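Local coordinates for quinone oxidoreductase 1 (Escherichia coli, PDB 1QOR), which catalyses the one-electron reduction of quinones to semiquinones with NADPH as the electron donor, and works as a homodimer, at residues Ser121-Lys124 against Gly125-Tyr129. Numbering follows the deposited sequence.
With NDP (NADPH dihydro-nicotinamide-adenine-dinucleotide phosphate), chain D.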
ATOM      1  N   SER A 121      24.185  -0.646 -15.649  1.00 19.94           N
ATOM      2  CA  SER A 121      22.972  -1.391 -15.440  1.00 19.55           C
ATOM      3  C   SER A 121      22.817  -2.231 -14.208  1.00 19.00           C
ATOM      4  O   SER A 121      21.765  -2.867 -14.058  1.00 18.01           O
ATOM      5  CB  SER A 121      22.878  -2.361 -16.617  1.00 20.79           C
ATOM      6  OG  SER A 121      23.982  -3.270 -16.532  1.00 21.58           O
ATOM      7  N   PHE A 122      23.833  -2.309 -13.358  1.00 18.27           N
ATOM      8  CA  PHE A 122      23.702  -3.178 -12.180  1.00 18.80           C
ATOM      9  C   PHE A 122      22.634  -2.730 -11.138  1.00 18.86           C
ATOM     10  O   PHE A 122      21.689  -3.462 -10.852  1.00 19.51           O
ATOM     11  CB  PHE A 122      25.073  -3.445 -11.535  1.00 18.07           C
ATOM     12  CG  PHE A 122      25.091  -4.668 -10.641  1.00 18.56           C
ATOM     13  CD1 PHE A 122      24.751  -5.925 -11.148  1.00 17.67           C
ATOM     14  CD2 PHE A 122      25.415  -4.554  -9.287  1.00 18.02           C
ATOM     15  CE1 PHE A 122      24.732  -7.054 -10.316  1.00 17.71           C
ATOM     16  CE2 PHE A 122      25.399  -5.677  -8.450  1.00 17.18           C
ATOM     17  CZ  PHE A 122      25.060  -6.924  -8.966  1.00 18.74           C
ATOM     18  N   LEU A 123      22.770  -1.525 -10.595  1.00 19.68           N
ATOM     19  CA  LEU A 123      21.794  -1.019  -9.630  1.00 18.66           C
ATOM     20  C   LEU A 123      20.411  -0.899 -10.296  1.00 18.69           C
ATOM     21  O   LEU A 123      19.424  -1.364  -9.767  1.00 18.14           O
ATOM     22  CB  LEU A 123      22.228   0.364  -9.096  1.00 16.30           C
ATOM     23  CG  LEU A 123      21.487   0.879  -7.847  1.00 15.95           C
ATOM     24  CD1 LEU A 123      22.373   1.839  -7.010  1.00 17.25           C
ATOM     25  CD2 LEU A 123      20.220   1.583  -8.276  1.00 15.27           C
ATOM     26  N   LYS A 124      20.352  -0.275 -11.471  1.00 19.27           N
ATOM     27  CA  LYS A 124      19.086  -0.101 -12.161  1.00 18.41           C
ATOM     28  C   LYS A 124      18.454  -1.448 -12.615  1.00 18.97           C
ATOM     29  O   LYS A 124      17.215  -1.620 -12.552  1.00 19.46           O
ATOM     30  CB  LYS A 124      19.296   0.836 -13.344  1.00 19.04           C
ATOM     31  CG  LYS A 124      19.712   2.258 -12.970  1.00 20.13           C
ATOM     32  CD  LYS A 124      20.287   3.000 -14.212  1.00 19.90           C
ATOM     33  CE  LYS A 124      21.153   4.233 -13.853  1.00 21.18           C
ATOM     34  NZ  LYS A 124      22.487   3.956 -13.137  1.00 22.79           N
ATOM     35  N   GLY A 125      19.277  -2.423 -13.005  1.00 18.82           N
ATOM     36  CA  GLY A 125      18.732  -3.704 -13.457  1.00 18.88           C
ATOM     37  C   GLY A 125      18.184  -4.521 -12.299  1.00 20.56           C
ATOM     38  O   GLY A 125      17.175  -5.246 -12.432  1.00 20.03           O
ATOM     39  N   LEU A 126      18.874  -4.464 -11.158  1.00 20.03           N
ATOM     40  CA  LEU A 126      18.403  -5.174  -9.953  1.00 19.08           C
ATOM     41  C   LEU A 126      17.057  -4.543  -9.542  1.00 18.79           C
ATOM     42  O   LEU A 126      16.132  -5.235  -9.049  1.00 19.63           O
ATOM     43  CB  LEU A 126      19.435  -5.023  -8.834  1.00 19.21           C
ATOM     44  CG  LEU A 126      20.789  -5.737  -9.045  1.00 20.19           C
ATOM     45  CD1 LEU A 126      21.644  -5.456  -7.847  1.00 22.06           C
ATOM     46  CD2 LEU A 126      20.636  -7.247  -9.150  1.00 18.45           C
ATOM     47  N   THR A 127      16.950  -3.226  -9.717  1.00 15.86           N
ATOM     48  CA  THR A 127      15.705  -2.538  -9.428  1.00 17.28           C
ATOM     49  C   THR A 127      14.587  -3.032 -10.379  1.00 18.26           C
ATOM     50  O   THR A 127      13.493  -3.408  -9.946  1.00 16.92           O
ATOM     51  CB  THR A 127      15.872  -1.051  -9.633  1.00 16.61           C
ATOM     52  OG1 THR A 127      16.937  -0.608  -8.797  1.00 22.08           O
ATOM     53  CG2 THR A 127      14.604  -0.303  -9.264  1.00 15.04           C
ATOM     54  N   VAL A 128      14.891  -3.113 -11.676  1.00 19.01           N
ATOM     55  CA  VAL A 128      13.864  -3.555 -12.615  1.00 18.77           C
ATOM     56  C   VAL A 128      13.475  -4.982 -12.289  1.00 18.58           C
ATOM     57  O   VAL A 128      12.296  -5.339 -12.315  1.00 18.21           O
ATOM     58  CB  VAL A 128      14.306  -3.390 -14.092  1.00 18.25           C
ATOM     59  CG1 VAL A 128      13.393  -4.187 -15.021  1.00 17.77           C
ATOM     60  CG2 VAL A 128      14.292  -1.918 -14.454  1.00 16.33           C
ATOM     61  N   TYR A 129      14.456  -5.790 -11.922  1.00 18.15           N
ATOM     62  CA  TYR A 129      14.150  -7.159 -11.595  1.00 17.74           C
ATOM     63  C   TYR A 129      13.177  -7.282 -10.404  1.00 18.00           C
ATOM     64  O   TYR A 129      12.156  -7.990 -10.515  1.00 17.51           O
ATOM     65  CB  TYR A 129      15.441  -7.947 -11.319  1.00 19.14           C
ATOM     66  CG  TYR A 129      15.199  -9.345 -10.779  1.00 21.11           C
ATOM     67  CD1 TYR A 129      14.811 -10.384 -11.621  1.00 21.90           C
ATOM     68  CD2 TYR A 129      15.359  -9.624  -9.412  1.00 24.50           C
ATOM     69  CE1 TYR A 129      14.599 -11.642 -11.142  1.00 23.39           C
ATOM     70  CE2 TYR A 129      15.152 -10.901  -8.908  1.00 25.48           C
ATOM     71  CZ  TYR A 129      14.786 -11.893  -9.787  1.00 26.88           C
ATOM     72  OH  TYR A 129      14.708 -13.176  -9.332  1.00 32.03           O
TER
HETATM   73  PA  NDP D 350      16.595   8.738 -14.884  1.00 20.74           P
HETATM   74  O1A NDP D 350      17.759   8.509 -15.777  1.00 20.09           O
HETATM   75  O2A NDP D 350      15.339   7.987 -15.148  1.00 21.04           O
HETATM   76  O5B NDP D 350      16.304  10.254 -14.734  1.00 17.48           O
HETATM   77  C5B NDP D 350      15.133  10.758 -14.148  1.00 19.51           C
HETATM   78  C4B NDP D 350      14.126  11.012 -15.229  1.00 21.72           C
HETATM   79  O4B NDP D 350      12.941  11.244 -14.478  1.00 23.60           O
HETATM   80  C3B NDP D 350      14.313  12.271 -16.087  1.00 23.09           C
HETATM   81  O3B NDP D 350      15.210  11.977 -17.191  1.00 20.88           O
HETATM   82  C2B NDP D 350      12.879  12.682 -16.385  1.00 22.16           C
HETATM   83  O2B NDP D 350      12.496  12.089 -17.619  1.00 23.51           O
HETATM   84  C1B NDP D 350      12.046  12.116 -15.153  1.00 22.07           C
HETATM   85  N9A NDP D 350      11.560  13.315 -14.452  1.00 22.32           N
HETATM   86  C8A NDP D 350      10.299  13.726 -14.318  1.00 21.15           C
HETATM   87  N7A NDP D 350      10.268  14.888 -13.654  1.00 20.68           N
HETATM   88  C5A NDP D 350      11.529  15.158 -13.398  1.00 21.42           C
HETATM   89  C6A NDP D 350      11.986  16.296 -12.745  1.00 21.51           C
HETATM   90  N6A NDP D 350      11.176  17.246 -12.294  1.00 20.06           N
HETATM   91  N1A NDP D 350      13.309  16.388 -12.605  1.00 21.55           N
HETATM   92  C2A NDP D 350      14.171  15.439 -13.064  1.00 23.54           C
HETATM   93  N3A NDP D 350      13.720  14.352 -13.695  1.00 23.95           N
HETATM   94  C4A NDP D 350      12.375  14.204 -13.879  1.00 22.23           C
HETATM   95  O3  NDP D 350      17.139   8.245 -13.474  1.00 20.67           O
HETATM   96  PN  NDP D 350      17.511   6.852 -12.828  1.00 21.45           P
HETATM   97  O1N NDP D 350      17.345   5.710 -13.798  1.00 21.22           O
HETATM   98  O2N NDP D 350      18.822   7.002 -12.090  1.00 20.88           O
HETATM   99  O5D NDP D 350      16.314   6.779 -11.699  1.00 22.09           O
HETATM  100  C5D NDP D 350      14.923   6.838 -11.983  1.00 20.51           C
HETATM  101  C4D NDP D 350      14.123   6.961 -10.729  1.00 22.98           C
HETATM  102  O4D NDP D 350      14.153   5.719  -9.990  1.00 22.60           O
HETATM  103  C3D NDP D 350      14.632   8.041  -9.782  1.00 23.60           C
HETATM  104  O3D NDP D 350      13.529   8.749  -9.209  1.00 22.73           O
HETATM  105  C2D NDP D 350      15.383   7.200  -8.727  1.00 22.12           C
HETATM  106  O2D NDP D 350      15.502   7.883  -7.505  1.00 23.76           O
HETATM  107  C1D NDP D 350      14.515   5.983  -8.576  1.00 22.21           C
HETATM  108  N1N NDP D 350      15.096   4.668  -8.194  1.00 19.20           N
HETATM  109  C2N NDP D 350      14.502   3.931  -7.200  1.00 14.72           C
HETATM  110  C3N NDP D 350      15.053   2.706  -6.870  1.00 18.38           C
HETATM  111  C7N NDP D 350      14.411   1.830  -5.801  1.00 18.85           C
HETATM  112  O7N NDP D 350      14.864   0.724  -5.532  1.00 18.10           O
HETATM  113  N7N NDP D 350      13.354   2.357  -5.219  1.00 19.60           N
HETATM  114  C4N NDP D 350      16.171   2.210  -7.518  1.00 18.79           C
HETATM  115  C5N NDP D 350      16.763   2.974  -8.532  1.00 19.64           C
HETATM  116  C6N NDP D 350      16.218   4.206  -8.853  1.00 19.02           C
HETATM  117  P2B NDP D 350      11.348  12.801 -18.592  1.00 24.17           P
HETATM  118  O1X NDP D 350      11.042  11.772 -19.610  1.00 24.60           O
HETATM  119  O2X NDP D 350      10.210  13.096 -17.712  1.00 26.23           O
HETATM  120  O3X NDP D 350      12.029  14.009 -19.096  1.00 25.09           O
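L123 and T127 sit one turn apart on helix 115-135 and form part of the pocket for the nicotinamide end of NADPH. Their side chains lie next to each other and point the same way. The hydroxyl of T127 turns back on the helix, and OG1 donates to L123 O at 2.8 Å. T127 N bonds to the same oxygen from the other face of its carbonyl plane. Two donors thus share L123 O, and the OG1 bond fixes the rotation of the T127 side chain. The first torsion of T127 (chi1 -57°) sets OG1 beside its own backbone N and leaves CG2 anti to that N. Both branches then meet the nicotinamide: T127 OG1 is 3.2 Å and T127 CG2 3.4 Å from C4N of NADPH, the carbon that carries the hydride. L123 adds a methyl, with CD2 3.7 Å from C5N of NADPH.

The aliphatic part of K124 passes the cofactor pyrophosphate, with CE 4.0 Å from O2N of NADPH. The chain bends at its last torsion (chi4 67°), and NZ is held by N41 OD1 and I40 O, with a weak, long ion pair to E64.

On another side of the helix, F122 and L126 pack together. L126 CD1 sits over one face of the F122 ring in a CH-pi contact, 4.0 Å from the ring centroid. F122 also packs on L276 and S280 of helix 273-288. G125 N bonds to S121 O at 2.7 Å, a bent bond with the donor well above the carbonyl plane; no side chain crowds that oxygen. The helix is kinked here, and L123 N bonds to E64 OE2 instead of the preceding turn. The arrangement is two turns of a kinked, buried helix with a threonine hydroxyl bonded back to the i-4 carbonyl, here lining the nicotinamide site beside the Rossmann-type cofactor domain.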